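Local coordinates for protein STE5 (Saccharomyces cerevisiae, PDB 3FZE), which is a scaffold of the yeast pheromone response whose minimal scaffold domain co-catalyses phosphorylation of the MAP kinase Fus3 by Ste7, at residues I23-F28 with S117-E122; L54-V59 with G69-K74; N62-D67 with K87-Q92; F93-L98 with L128-R133. All blocks are in the same frame, centred on the assembly; numbering follows the deposited sequence. Where two conformers were deposited one is given.

The four contacts lie on and beside one mixed sheet in a vWA-like alpha/beta/alpha domain. Contact 1 joins the ends of the neighbouring parallel strands 19-26 and 111-117. Contact 2 lies beyond strand 19-26, where strand 55-60 meets the chain entering helix 71-74; the centres of contacts 1 and 2 are about 17 Å apart. Contact 3 pairs edge strand 65-68 and the turn before it with a loop, its centre about 12 Å from that of contact 1. Contact 4 continues from that loop into helix 95-102. Asn-63 ties contact 3 to contact 4: its O lies 2.8 Å from Phe-93 N and its OD1 3.0 Å from Gln-130 NE2.

Contact 1 (I23-F28 with S117-E122); sequences ILQIDF and SNSNME
Asn-118 and Asp-27 are joined by two hydrogen bonds, both between the side-chain amide of the asparagine and the backbone of the aspartate. Asp-27 N points at Asn-118 OD1 over 2.8 Å, in the carbonyl plane and on a lone pair, with a nearly straight angle of 175° at the hydrogen. In return Asn-118 ND2 donates to Asp-27 O at 3.2 Å. A chi1 of 73° sets CG of Asn-118 between its backbone N and carbonyl carbon, a placing from which the amide reaches the Asp-27 backbone. Asparagine suits the place because one flat group offers both an acceptor and a donor, much as a neighbouring strand would.

Backbone pairing comes just before this. Asn-118 N donates to Gln-25 O at 3.3 Å, and the CA-H of Ser-117 approaches the same oxygen.

Hydroxyl bonds form a third group. Ser-117 OG donates to Gln-25 OE1 at 2.7 Å, coming in tilted from the carbonyl plane. Ser-117 OG in turn accepts from Ser-119 N at 3.2 Å, an ST turn that bends the chain. Gln-25 is extended beyond CG, and its buried amide is satisfied further out by Ile-127 N, Lys-125 O and Asp-60 O.

Water completes the set: it donates to Asp-27 OD2 at 2.7 Å and accepts from Asn-120 N at 2.9 Å, while Asp-27 OD1 is bonded to Thr-29 OG1.

Two adjacent parallel strands end together here, and the loop residues after them, Asp-27 and Asn-118, carry on the pairing, an arrangement consistent with the C-terminal edge of the sheet in a vWA-like alpha/beta/alpha fold.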
loop_
_atom_site.group_PDB
_atom_site.type_symbol
_atom_site.label_atom_id
_atom_site.label_comp_id
_atom_site.label_asym_id
_atom_site.label_seq_id
_atom_site.Cartn_x
_atom_site.Cartn_y
_atom_site.Cartn_z
ATOM N N ILE A 23 0.093 -2.444 0.830
ATOM C CA ILE A 23 -0.971 -2.494 1.829
ATOM C C ILE A 23 -1.654 -1.129 1.876
ATOM O O ILE A 23 -1.023 -0.126 2.186
ATOM C CB ILE A 23 -0.420 -2.895 3.216
ATOM C CG1 ILE A 23 0.438 -4.158 3.082
ATOM C CG2 ILE A 23 -1.562 -3.130 4.179
ATOM C CD1 ILE A 23 1.647 -4.215 4.010
ATOM N N LEU A 24 -2.935 -1.105 1.521
ATOM C CA LEU A 24 -3.699 0.131 1.392
ATOM C C LEU A 24 -4.882 0.129 2.345
ATOM O O LEU A 24 -5.750 -0.739 2.274
ATOM C CB LEU A 24 -4.196 0.319 -0.050
ATOM C CG LEU A 24 -3.133 0.308 -1.152
ATOM C CD1 LEU A 24 -3.810 0.559 -2.496
ATOM C CD2 LEU A 24 -2.039 1.340 -0.905
ATOM N N GLN A 25 -4.894 1.088 3.264
ATOM C CA GLN A 25 -6.003 1.227 4.185
ATOM C C GLN A 25 -6.818 2.427 3.753
ATOM O O GLN A 25 -6.304 3.551 3.715
ATOM C CB GLN A 25 -5.469 1.426 5.591
ATOM C CG GLN A 25 -6.550 1.717 6.593
ATOM C CD GLN A 25 -6.017 1.685 8.005
ATOM O OE1 GLN A 25 -4.931 2.193 8.275
ATOM N NE2 GLN A 25 -6.768 1.070 8.915
ATOM N N ILE A 26 -8.075 2.190 3.392
ATOM C CA ILE A 26 -8.914 3.255 2.859
ATOM C C ILE A 26 -10.160 3.550 3.696
ATOM O O ILE A 26 -10.992 2.667 3.942
ATOM C CB ILE A 26 -9.343 2.972 1.400
ATOM C CG1 ILE A 26 -8.126 2.593 0.551
ATOM C CG2 ILE A 26 -10.052 4.190 0.827
ATOM C CD1 ILE A 26 -8.457 2.166 -0.879
ATOM N N ASP A 27 -10.252 4.795 4.147
ATOM C CA ASP A 27 -11.488 5.357 4.693
ATOM C C ASP A 27 -12.199 5.998 3.510
ATOM O O ASP A 27 -11.764 7.027 2.989
ATOM C CB ASP A 27 -11.164 6.401 5.768
ATOM C CG ASP A 27 -12.403 7.067 6.337
ATOM O OD1 ASP A 27 -13.464 7.009 5.684
ATOM O OD2 ASP A 27 -12.317 7.664 7.438
ATOM N N PHE A 28 -13.269 5.360 3.058
ATOM C CA PHE A 28 -13.947 5.781 1.840
ATOM C C PHE A 28 -14.698 7.097 1.998
ATOM O O PHE A 28 -14.952 7.794 1.014
ATOM C CB PHE A 28 -14.896 4.684 1.361
ATOM C CG PHE A 28 -14.203 3.424 0.963
ATOM C CD1 PHE A 28 -13.698 3.275 -0.322
ATOM C CD2 PHE A 28 -14.043 2.389 1.869
ATOM C CE1 PHE A 28 -13.061 2.116 -0.695
ATOM C CE2 PHE A 28 -13.397 1.230 1.502
ATOM C CZ PHE A 28 -12.910 1.095 0.218
ATOM N N SER A 117 -2.128 4.738 4.068
ATOM C CA SER A 117 -3.431 4.841 4.730
ATOM C C SER A 117 -3.907 6.292 4.743
ATOM O O SER A 117 -3.103 7.213 4.882
ATOM C CB SER A 117 -3.334 4.305 6.162
ATOM O OG SER A 117 -4.553 4.475 6.881
ATOM N N ASN A 118 -5.211 6.498 4.597
ATOM C CA ASN A 118 -5.768 7.837 4.764
ATOM C C ASN A 118 -6.688 7.922 5.977
ATOM O O ASN A 118 -7.373 8.925 6.164
ATOM C CB ASN A 118 -6.529 8.277 3.511
ATOM C CG ASN A 118 -7.851 7.559 3.357
ATOM O OD1 ASN A 118 -8.038 6.475 3.910
ATOM N ND2 ASN A 118 -8.778 8.156 2.607
ATOM N N SER A 119 -6.703 6.873 6.794
ATOM C CA SER A 119 -7.637 6.809 7.924
ATOM C C SER A 119 -7.095 7.495 9.173
ATOM O O SER A 119 -5.920 7.831 9.249
ATOM C CB SER A 119 -8.023 5.354 8.237
ATOM O OG SER A 119 -6.904 4.593 8.661
ATOM N N ASN A 120 -7.965 7.705 10.154
ATOM C CA ASN A 120 -7.584 8.430 11.358
ATOM C C ASN A 120 -6.387 7.830 12.090
ATOM O O ASN A 120 -6.238 6.608 12.171
ATOM C CB ASN A 120 -8.778 8.555 12.297
ATOM C CG ASN A 120 -9.879 9.425 11.724
ATOM O OD1 ASN A 120 -9.625 10.322 10.918
ATOM N ND2 ASN A 120 -11.111 9.160 12.134
ATOM N N MET A 121 -5.535 8.701 12.624
ATOM C CA MET A 121 -4.323 8.258 13.303
ATOM C C MET A 121 -4.611 7.735 14.704
ATOM O O MET A 121 -4.163 8.304 15.696
ATOM C CB MET A 121 -3.285 9.383 13.341
ATOM C CG MET A 121 -2.824 9.824 11.953
ATOM S SD MET A 121 -1.984 8.507 11.061
ATOM C CE MET A 121 -0.478 8.387 12.021
ATOM N N GLU A 122 -5.372 6.648 14.773
ATOM C CA GLU A 122 -5.651 5.965 16.032
ATOM C C GLU A 122 -4.793 4.706 16.114
ATOM O O GLU A 122 -4.829 3.860 15.219
ATOM C CB GLU A 122 -7.134 5.616 16.122
ATOM C CG GLU A 122 -8.026 6.842 16.262
ATOM C CD GLU A 122 -9.469 6.565 15.892
ATOM O OE1 GLU A 122 -9.824 5.379 15.743
ATOM O OE2 GLU A 122 -10.243 7.535 15.750
HETATM O O HOH W 1 -10.703 7.085 9.579
#

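Contact 2 (L54-V59 with G69-K74); sequences LQFCFV and GSVLHK
The ring of Phe-56 lies against the backbone of Gly-69, whose N sits 3.7 Å above one face, displaced toward the rim. At the ring's edge, near its plane, are Ser-70 O and Lys-74 CB, the latter 3.8 Å from Phe-56 CZ. Val-71 CG2 approaches obliquely, 3.7 Å from Phe-56 CD2.

Glycine suits position 69 because its backbone angles would jam a CB against the preceding carbonyl oxygen. Phe-56 and Gly-69 form an antiparallel hydrogen-bonded pair: Phe-56 N donates to Gly-69 O at 2.9 Å, and Gly-69 N to Phe-56 O at 3.0 Å. Two residues further along, Val-71 N donates to Leu-54 O at 2.9 Å. Leu-54 O also accepts from a water at 2.8 Å, which in turn accepts from Leu-72 N and Ser-70 OG. Ser-70 is the N-cap of helix 71-74, its OG accepting weakly from His-73 N. Leu-54 and Val-71 pack obliquely, CD2 of the leucine 3.6 Å from CG2 of the valine.

The contact thus marks the corner where the chain leaves strand 65-68 for helix 71-74. Leu-54 and Val-71 both also touch Thr-48 of helix 35-50, and Leu-54 reaches Leu-20 and Ile-22 on strand 19-26.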
loop_
_atom_site.group_PDB
_atom_site.type_symbol
_atom_site.label_atom_id
_atom_site.label_comp_id
_atom_site.label_asym_id
_atom_site.label_seq_id
_atom_site.Cartn_x
_atom_site.Cartn_y
_atom_site.Cartn_z
ATOM N N LEU A 54 3.278 -9.194 -7.876
ATOM C CA LEU A 54 2.805 -8.132 -6.985
ATOM C C LEU A 54 1.719 -8.609 -6.014
ATOM O O LEU A 54 0.720 -9.188 -6.438
ATOM C CB LEU A 54 2.240 -6.979 -7.813
ATOM C CG LEU A 54 1.890 -5.703 -7.061
ATOM C CD1 LEU A 54 3.108 -5.101 -6.363
ATOM C CD2 LEU A 54 1.254 -4.703 -8.029
ATOM N N GLN A 55 1.915 -8.335 -4.722
ATOM C CA GLN A 55 0.945 -8.675 -3.678
ATOM C C GLN A 55 0.286 -7.416 -3.145
ATOM O O GLN A 55 0.880 -6.336 -3.174
ATOM C CB GLN A 55 1.637 -9.386 -2.514
ATOM C CG GLN A 55 2.397 -10.636 -2.929
ATOM C CD GLN A 55 1.447 -11.739 -3.320
ATOM O OE1 GLN A 55 0.633 -12.186 -2.510
ATOM N NE2 GLN A 55 1.527 -12.177 -4.566
ATOM N N PHE A 56 -0.939 -7.556 -2.648
ATOM C CA PHE A 56 -1.654 -6.421 -2.092
ATOM C C PHE A 56 -2.475 -6.865 -0.894
ATOM O O PHE A 56 -2.734 -8.052 -0.697
ATOM C CB PHE A 56 -2.604 -5.806 -3.118
ATOM C CG PHE A 56 -3.855 -6.613 -3.341
ATOM C CD1 PHE A 56 -5.030 -6.287 -2.678
ATOM C CD2 PHE A 56 -3.840 -7.723 -4.172
ATOM C CE1 PHE A 56 -6.186 -7.043 -2.863
ATOM C CE2 PHE A 56 -4.983 -8.489 -4.366
ATOM C CZ PHE A 56 -6.155 -8.148 -3.708
ATOM N N CYS A 57 -2.878 -5.886 -0.104
ATOM C CA CYS A 57 -3.855 -6.099 0.945
ATOM C C CYS A 57 -4.614 -4.797 1.140
ATOM O O CYS A 57 -4.007 -3.746 1.277
ATOM C CB CYS A 57 -3.150 -6.499 2.237
ATOM S SG CYS A 57 -4.289 -6.883 3.587
ATOM N N PHE A 58 -5.942 -4.879 1.112
ATOM C CA PHE A 58 -6.808 -3.742 1.398
ATOM C C PHE A 58 -7.366 -3.870 2.807
ATOM O O PHE A 58 -7.822 -4.943 3.198
ATOM C CB PHE A 58 -7.972 -3.692 0.407
ATOM C CG PHE A 58 -7.605 -3.137 -0.937
ATOM C CD1 PHE A 58 -7.394 -1.777 -1.107
ATOM C CD2 PHE A 58 -7.508 -3.970 -2.035
ATOM C CE1 PHE A 58 -7.062 -1.259 -2.359
ATOM C CE2 PHE A 58 -7.183 -3.463 -3.291
ATOM C CZ PHE A 58 -6.950 -2.111 -3.442
ATOM N N VAL A 59 -7.331 -2.770 3.555
ATOM C CA VAL A 59 -7.781 -2.744 4.948
ATOM C C VAL A 59 -8.738 -1.579 5.141
ATOM O O VAL A 59 -8.498 -0.485 4.625
ATOM C CB VAL A 59 -6.585 -2.583 5.902
ATOM C CG1 VAL A 59 -7.042 -2.585 7.369
ATOM C CG2 VAL A 59 -5.568 -3.686 5.645
ATOM N N GLY A 69 -3.805 -10.674 -1.598
ATOM C CA GLY A 69 -3.266 -11.723 -2.428
ATOM C C GLY A 69 -2.522 -11.165 -3.617
ATOM O O GLY A 69 -1.887 -10.114 -3.526
ATOM N N SER A 70 -2.627 -11.865 -4.743
ATOM C CA SER A 70 -1.915 -11.501 -5.967
ATOM C C SER A 70 -2.712 -10.505 -6.793
ATOM O O SER A 70 -3.862 -10.756 -7.141
ATOM C CB SER A 70 -1.633 -12.747 -6.811
ATOM O OG SER A 70 -1.413 -12.410 -8.171
ATOM N N VAL A 71 -2.093 -9.372 -7.117
ATOM C CA VAL A 71 -2.758 -8.363 -7.918
ATOM C C VAL A 71 -3.273 -8.931 -9.249
ATOM O O VAL A 71 -4.412 -8.684 -9.645
ATOM C CB VAL A 71 -1.856 -7.126 -8.145
ATOM C CG1 VAL A 71 -2.490 -6.176 -9.135
ATOM C CG2 VAL A 71 -1.623 -6.402 -6.825
ATOM N N LEU A 72 -2.442 -9.704 -9.940
ATOM C CA LEU A 72 -2.880 -10.316 -11.189
ATOM C C LEU A 72 -4.113 -11.205 -11.002
ATOM O O LEU A 72 -4.950 -11.307 -11.895
ATOM C CB LEU A 72 -1.745 -11.135 -11.810
ATOM C CG LEU A 72 -0.572 -10.330 -12.374
ATOM C CD1 LEU A 72 0.452 -11.286 -13.003
ATOM C CD2 LEU A 72 -1.077 -9.311 -13.385
ATOM N N HIS A 73 -4.214 -11.836 -9.839
ATOM C CA HIS A 73 -5.309 -12.757 -9.551
ATOM C C HIS A 73 -6.630 -12.055 -9.216
ATOM O O HIS A 73 -7.692 -12.442 -9.715
ATOM C CB HIS A 73 -4.907 -13.699 -8.416
ATOM C CG HIS A 73 -5.986 -14.661 -8.018
ATOM N ND1 HIS A 73 -6.205 -15.028 -6.710
ATOM C CD2 HIS A 73 -6.904 -15.325 -8.757
ATOM C CE1 HIS A 73 -7.209 -15.888 -6.660
ATOM N NE2 HIS A 73 -7.650 -16.085 -7.886
ATOM N N LYS A 74 -6.564 -11.012 -8.400
ATOM C CA LYS A 74 -7.786 -10.443 -7.842
ATOM C C LYS A 74 -8.209 -9.087 -8.407
ATOM O O LYS A 74 -9.394 -8.760 -8.401
ATOM C CB LYS A 74 -7.690 -10.399 -6.318
ATOM C CG LYS A 74 -7.691 -11.794 -5.701
ATOM C CD LYS A 74 -7.759 -11.767 -4.195
ATOM C CE LYS A 74 -8.021 -13.160 -3.645
ATOM N NZ LYS A 74 -8.072 -13.176 -2.151
HETATM O O HOH W 2 0.335 -10.439 -8.902
#

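Contact 3 (N62-D67 with K87-Q92); sequences NNYVLD and KSSSTQ
Gln-92 stands its amide edge-on to the ring of Tyr-64, the two planes 80° apart, with NE2 3.1 Å above the ring centre. The glutamine gets there by bending: chi2 of -77° turns CD away from an extended course. From this position NE2 donates to Asn-62 O at 3.0 Å, the acceptor lying in the amide plane. The other end of the amide, Gln-92 OE1, receives Asn-63 ND2 at 3.0 Å. Here the side chains cross at about a right angle with their amide planes steeply inclined, and the donor sits well above the plane of the Gln-92 carbonyl. Asn-63 ND2 has a further partner in Phe-93 O. Glutamine suits the site because its long chain brings both a donor and an acceptor back over the turn.

The Lys-87 side chain runs antiparallel alongside that of Leu-66. Its ammonium ends on the backbone, NZ donating to Leu-66 O at 2.7 Å nearly along the C=O axis. Between Lys-87 and Gln-92, Ser-89 is small enough to sit against the strand. Its OG donates to Val-65 O at 2.7 Å and accepts Thr-91 N at 3.1 Å, an ST turn. Val-65 N then bonds Thr-91 O at 2.8 Å.

The loop between helices 78-82 and 95-102 crosses the start of edge strand 65-68 steeply, at 119°, the backbones meeting in a single bridge, Tyr-64 with Gln-92. That strand pairs with strand 55-60 through Phe-58, while Val-65 packs on Trp-97 of helix 95-102.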
loop_
_atom_site.group_PDB
_atom_site.type_symbol
_atom_site.label_atom_id
_atom_site.label_comp_id
_atom_site.label_asym_id
_atom_site.label_seq_id
_atom_site.Cartn_x
_atom_site.Cartn_y
_atom_site.Cartn_z
ATOM N N ASN A 62 -11.316 0.578 10.174
ATOM C CA ASN A 62 -11.314 -0.080 11.485
ATOM C C ASN A 62 -10.389 -1.291 11.559
ATOM O O ASN A 62 -10.499 -2.116 12.473
ATOM C CB ASN A 62 -12.737 -0.467 11.866
ATOM C CG ASN A 62 -13.602 0.738 12.055
ATOM O OD1 ASN A 62 -13.258 1.629 12.832
ATOM N ND2 ASN A 62 -14.713 0.801 11.331
ATOM N N ASN A 63 -9.468 -1.374 10.597
ATOM C CA ASN A 63 -8.406 -2.386 10.579
ATOM C C ASN A 63 -8.854 -3.800 10.207
ATOM O O ASN A 63 -8.170 -4.782 10.506
ATOM C CB ASN A 63 -7.621 -2.398 11.891
ATOM C CG ASN A 63 -6.287 -3.099 11.749
ATOM O OD1 ASN A 63 -5.549 -2.848 10.790
ATOM N ND2 ASN A 63 -5.977 -3.997 12.687
ATOM N N TYR A 64 -9.986 -3.894 9.520
ATOM C CA TYR A 64 -10.438 -5.169 8.964
ATOM C C TYR A 64 -9.929 -5.414 7.552
ATOM O O TYR A 64 -9.985 -4.534 6.685
ATOM C CB TYR A 64 -11.963 -5.260 8.963
ATOM C CG TYR A 64 -12.523 -5.324 10.353
ATOM C CD1 TYR A 64 -12.537 -6.524 11.060
ATOM C CD2 TYR A 64 -12.996 -4.181 10.976
ATOM C CE1 TYR A 64 -13.031 -6.589 12.347
ATOM C CE2 TYR A 64 -13.501 -4.235 12.269
ATOM C CZ TYR A 64 -13.516 -5.443 12.946
ATOM O OH TYR A 64 -14.016 -5.503 14.235
ATOM N N VAL A 65 -9.443 -6.631 7.329
ATOM C CA VAL A 65 -8.923 -7.027 6.022
ATOM C C VAL A 65 -10.081 -7.229 5.063
ATOM O O VAL A 65 -10.995 -8.005 5.343
ATOM C CB VAL A 65 -8.125 -8.342 6.108
ATOM C CG1 VAL A 65 -7.694 -8.808 4.702
ATOM C CG2 VAL A 65 -6.921 -8.188 7.028
ATOM N N LEU A 66 -10.025 -6.543 3.925
ATOM C CA LEU A 66 -11.086 -6.609 2.929
ATOM C C LEU A 66 -10.769 -7.589 1.808
ATOM O O LEU A 66 -11.642 -8.318 1.338
ATOM C CB LEU A 66 -11.366 -5.218 2.354
ATOM C CG LEU A 66 -11.729 -4.146 3.387
ATOM C CD1 LEU A 66 -12.033 -2.827 2.697
ATOM C CD2 LEU A 66 -12.918 -4.584 4.238
ATOM N N ASP A 67 -9.514 -7.614 1.380
ATOM C CA ASP A 67 -9.093 -8.570 0.376
ATOM C C ASP A 67 -7.582 -8.492 0.317
ATOM O O ASP A 67 -6.980 -7.561 0.861
ATOM C CB ASP A 67 -9.701 -8.258 -0.987
ATOM C CG ASP A 67 -9.628 -9.431 -1.935
ATOM O OD1 ASP A 67 -9.404 -10.569 -1.460
ATOM O OD2 ASP A 67 -9.789 -9.210 -3.153
ATOM N N LYS A 87 -17.618 -4.430 1.442
ATOM C CA LYS A 87 -17.062 -5.713 1.869
ATOM C C LYS A 87 -17.069 -5.886 3.383
ATOM O O LYS A 87 -16.489 -5.085 4.122
ATOM C CB LYS A 87 -15.631 -5.906 1.324
ATOM C CG LYS A 87 -15.015 -7.259 1.651
ATOM C CD LYS A 87 -15.788 -8.387 0.983
ATOM C CE LYS A 87 -15.185 -9.748 1.299
ATOM N NZ LYS A 87 -13.787 -9.866 0.793
ATOM N N SER A 88 -17.717 -6.953 3.833
ATOM C CA SER A 88 -17.731 -7.302 5.244
ATOM C C SER A 88 -16.489 -8.124 5.579
ATOM O O SER A 88 -15.895 -8.747 4.703
ATOM C CB SER A 88 -19.004 -8.076 5.598
ATOM O OG SER A 88 -20.148 -7.239 5.556
ATOM N N SER A 89 -16.105 -8.110 6.847
ATOM C CA SER A 89 -14.935 -8.852 7.292
ATOM C C SER A 89 -14.835 -8.843 8.805
ATOM O O SER A 89 -15.072 -7.820 9.443
ATOM C CB SER A 89 -13.668 -8.219 6.730
ATOM O OG SER A 89 -12.516 -8.746 7.394
ATOM N N SER A 90 -14.447 -9.981 9.370
ATOM C CA SER A 90 -14.202 -10.068 10.800
ATOM C C SER A 90 -12.717 -10.281 11.114
ATOM O O SER A 90 -12.350 -10.499 12.273
ATOM C CB SER A 90 -15.030 -11.201 11.408
ATOM O OG SER A 90 -14.618 -12.454 10.883
ATOM N N THR A 91 -11.869 -10.211 10.088
ATOM C CA THR A 91 -10.434 -10.463 10.243
ATOM C C THR A 91 -9.653 -9.170 10.449
ATOM O O THR A 91 -9.573 -8.344 9.541
ATOM C CB THR A 91 -9.849 -11.176 9.008
ATOM O OG1 THR A 91 -10.588 -12.377 8.746
ATOM C CG2 THR A 91 -8.375 -11.519 9.243
ATOM N N GLN A 92 -9.076 -9.005 11.635
ATOM C CA GLN A 92 -8.219 -7.851 11.912
ATOM C C GLN A 92 -6.865 -7.980 11.220
ATOM O O GLN A 92 -6.258 -9.050 11.209
ATOM C CB GLN A 92 -8.007 -7.672 13.415
ATOM C CG GLN A 92 -9.189 -7.009 14.113
ATOM C CD GLN A 92 -9.242 -5.501 13.894
ATOM O OE1 GLN A 92 -8.381 -4.752 14.384
ATOM N NE2 GLN A 92 -10.270 -5.043 13.183
#

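Contact 4 (F93-L98 with L128-R133); sequences FSPIWL and LFQDYR
Asp-131 OD1 is linked to the start of helix 95-102 by a water that donates to it at 2.7 Å and accepts from Ile-96 N at 3.0 Å. Its carboxylate, joined through the water to the N-H of Ile-96, would probably interact favourably with the positive end of the helix dipole. Around the same turn Pro-95 wedges into the other segment. Pro-95 CG lies 3.6 Å from the centroid of the Tyr-132 ring and only 7° off the ring normal, a CH-pi contact squarely over the face. The fit is tight on the backbone side too, since Pro-95 CG is 3.0 Å from Asp-131 O. Proline suits the first position of a helix, where no N-H is needed for the helical bonds.

Just before it, Ser-94 is the N-cap: its OG accepts Trp-97 N at 3.0 Å. This capped helix packs on one side of the sheet of the vWA-like fold, and the 128-133 loop runs past its start.

Gln-130 sits beside the proline, CB 3.7 Å from Pro-95 CD. Its extended side chain leads to the Phe-93 ring, nearly coplanar with the amide, but OE1 is modelled too close to that ring and its placement is doubtful. NE2 has a partner in Asn-63 OD1. Tyr-132 OH, 4.0 Å from Phe-93 CE2, bonds Ile-127 O, and the tyrosine also touches Ile-23 on strand 19-26 and Ile-113 on strand 111-117.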
loop_
_atom_site.group_PDB
_atom_site.type_symbol
_atom_site.label_atom_id
_atom_site.label_comp_id
_atom_site.label_asym_id
_atom_site.label_seq_id
_atom_site.Cartn_x
_atom_site.Cartn_y
_atom_site.Cartn_z
ATOM N N PHE A 93 -6.396 -6.882 10.642
ATOM C CA PHE A 93 -5.094 -6.868 9.993
ATOM C C PHE A 93 -3.916 -6.726 10.964
ATOM O O PHE A 93 -3.980 -5.982 11.937
ATOM C CB PHE A 93 -5.019 -5.740 8.966
ATOM C CG PHE A 93 -3.655 -5.582 8.374
ATOM C CD1 PHE A 93 -3.269 -6.354 7.293
ATOM C CD2 PHE A 93 -2.741 -4.700 8.931
ATOM C CE1 PHE A 93 -2.002 -6.228 6.751
ATOM C CE2 PHE A 93 -1.465 -4.569 8.387
ATOM C CZ PHE A 93 -1.099 -5.339 7.306
ATOM N N SER A 94 -2.830 -7.429 10.664
ATOM C CA SER A 94 -1.537 -7.170 11.289
ATOM C C SER A 94 -0.471 -7.597 10.297
ATOM O O SER A 94 -0.732 -8.420 9.415
ATOM C CB SER A 94 -1.368 -7.946 12.599
ATOM O OG SER A 94 -1.304 -9.346 12.365
ATOM N N PRO A 95 0.732 -7.025 10.419
ATOM C CA PRO A 95 1.798 -7.454 9.509
ATOM C C PRO A 95 2.085 -8.953 9.631
ATOM O O PRO A 95 2.235 -9.618 8.606
ATOM C CB PRO A 95 2.997 -6.620 9.962
ATOM C CG PRO A 95 2.375 -5.364 10.495
ATOM C CD PRO A 95 1.099 -5.815 11.177
ATOM N N ILE A 96 2.150 -9.481 10.853
ATOM C CA ILE A 96 2.395 -10.911 11.012
ATOM C C ILE A 96 1.272 -11.746 10.397
ATOM O O ILE A 96 1.534 -12.768 9.766
ATOM C CB ILE A 96 2.627 -11.330 12.489
ATOM C CG1 ILE A 96 3.018 -12.809 12.555
ATOM C CG2 ILE A 96 1.391 -11.087 13.330
ATOM C CD1 ILE A 96 4.193 -13.161 11.676
ATOM N N TRP A 97 0.022 -11.313 10.565
ATOM C CA TRP A 97 -1.078 -12.005 9.907
ATOM C C TRP A 97 -0.822 -12.042 8.400
ATOM O O TRP A 97 -0.971 -13.081 7.759
ATOM C CB TRP A 97 -2.436 -11.341 10.177
ATOM C CG TRP A 97 -3.508 -11.964 9.341
ATOM C CD1 TRP A 97 -4.250 -13.071 9.645
ATOM C CD2 TRP A 97 -3.926 -11.548 8.033
ATOM N NE1 TRP A 97 -5.109 -13.363 8.612
ATOM C CE2 TRP A 97 -4.932 -12.446 7.613
ATOM C CE3 TRP A 97 -3.550 -10.507 7.179
ATOM C CZ2 TRP A 97 -5.570 -12.327 6.377
ATOM C CZ3 TRP A 97 -4.186 -10.389 5.947
ATOM C CH2 TRP A 97 -5.178 -11.303 5.558
ATOM N N LEU A 98 -0.440 -10.899 7.841
ATOM C CA LEU A 98 -0.199 -10.813 6.405
ATOM C C LEU A 98 0.953 -11.723 5.970
ATOM O O LEU A 98 0.837 -12.434 4.971
ATOM C CB LEU A 98 0.053 -9.366 5.974
ATOM C CG LEU A 98 0.144 -9.122 4.463
ATOM C CD1 LEU A 98 -1.205 -9.382 3.766
ATOM C CD2 LEU A 98 0.652 -7.704 4.180
ATOM N N LEU A 128 -0.518 2.161 10.047
ATOM C CA LEU A 128 0.761 2.862 10.098
ATOM C C LEU A 128 1.445 2.751 11.472
ATOM O O LEU A 128 2.636 3.045 11.598
ATOM C CB LEU A 128 0.591 4.331 9.681
ATOM C CG LEU A 128 -0.085 4.594 8.330
ATOM C CD1 LEU A 128 -0.311 6.070 8.099
ATOM C CD2 LEU A 128 0.756 4.017 7.199
ATOM N N PHE A 129 0.708 2.306 12.485
ATOM C CA PHE A 129 1.267 2.141 13.829
ATOM C C PHE A 129 1.795 0.729 14.072
ATOM O O PHE A 129 2.341 0.440 15.137
ATOM C CB PHE A 129 0.209 2.440 14.905
ATOM C CG PHE A 129 -0.175 3.885 14.999
ATOM C CD1 PHE A 129 0.316 4.680 16.016
ATOM C CD2 PHE A 129 -1.031 4.447 14.073
ATOM C CE1 PHE A 129 -0.039 6.011 16.105
ATOM C CE2 PHE A 129 -1.385 5.777 14.156
ATOM C CZ PHE A 129 -0.890 6.561 15.171
ATOM N N GLN A 130 1.615 -0.157 13.102
ATOM C CA GLN A 130 1.803 -1.581 13.366
ATOM C C GLN A 130 3.255 -1.988 13.145
ATOM O O GLN A 130 4.026 -1.233 12.561
ATOM C CB GLN A 130 0.819 -2.406 12.527
ATOM C CG GLN A 130 -0.637 -2.127 12.909
ATOM C CD GLN A 130 -1.652 -2.772 11.979
ATOM O OE1 GLN A 130 -1.304 -3.622 11.156
ATOM N NE2 GLN A 130 -2.921 -2.357 12.097
ATOM N N ASP A 131 3.637 -3.164 13.637
ATOM C CA ASP A 131 5.035 -3.573 13.545
ATOM C C ASP A 131 5.289 -4.498 12.356
ATOM O O ASP A 131 4.801 -5.630 12.305
ATOM C CB ASP A 131 5.554 -4.166 14.866
ATOM C CG ASP A 131 5.040 -5.569 15.133
ATOM O OD1 ASP A 131 3.947 -5.919 14.638
ATOM O OD2 ASP A 131 5.734 -6.321 15.850
ATOM N N TYR A 132 6.048 -3.986 11.400
ATOM C CA TYR A 132 6.344 -4.711 10.171
ATOM C C TYR A 132 7.594 -5.564 10.378
ATOM O O TYR A 132 8.171 -6.118 9.442
ATOM C CB TYR A 132 6.412 -3.737 8.999
ATOM C CG TYR A 132 5.028 -3.164 8.715
ATOM C CD1 TYR A 132 4.513 -2.128 9.487
ATOM C CD2 TYR A 132 4.215 -3.700 7.723
ATOM C CE1 TYR A 132 3.239 -1.616 9.255
ATOM C CE2 TYR A 132 2.942 -3.193 7.484
ATOM C CZ TYR A 132 2.459 -2.153 8.258
ATOM O OH TYR A 132 1.200 -1.644 8.025
ATOM N N ARG A 133 7.978 -5.623 11.651
ATOM C CA ARG A 133 8.812 -6.660 12.250
ATOM C C ARG A 133 9.133 -7.869 11.376
ATOM O O ARG A 133 10.280 -8.090 10.997
ATOM C CB ARG A 133 8.147 -7.152 13.538
HETATM O O HOH W 3 2.665 -7.887 13.382
#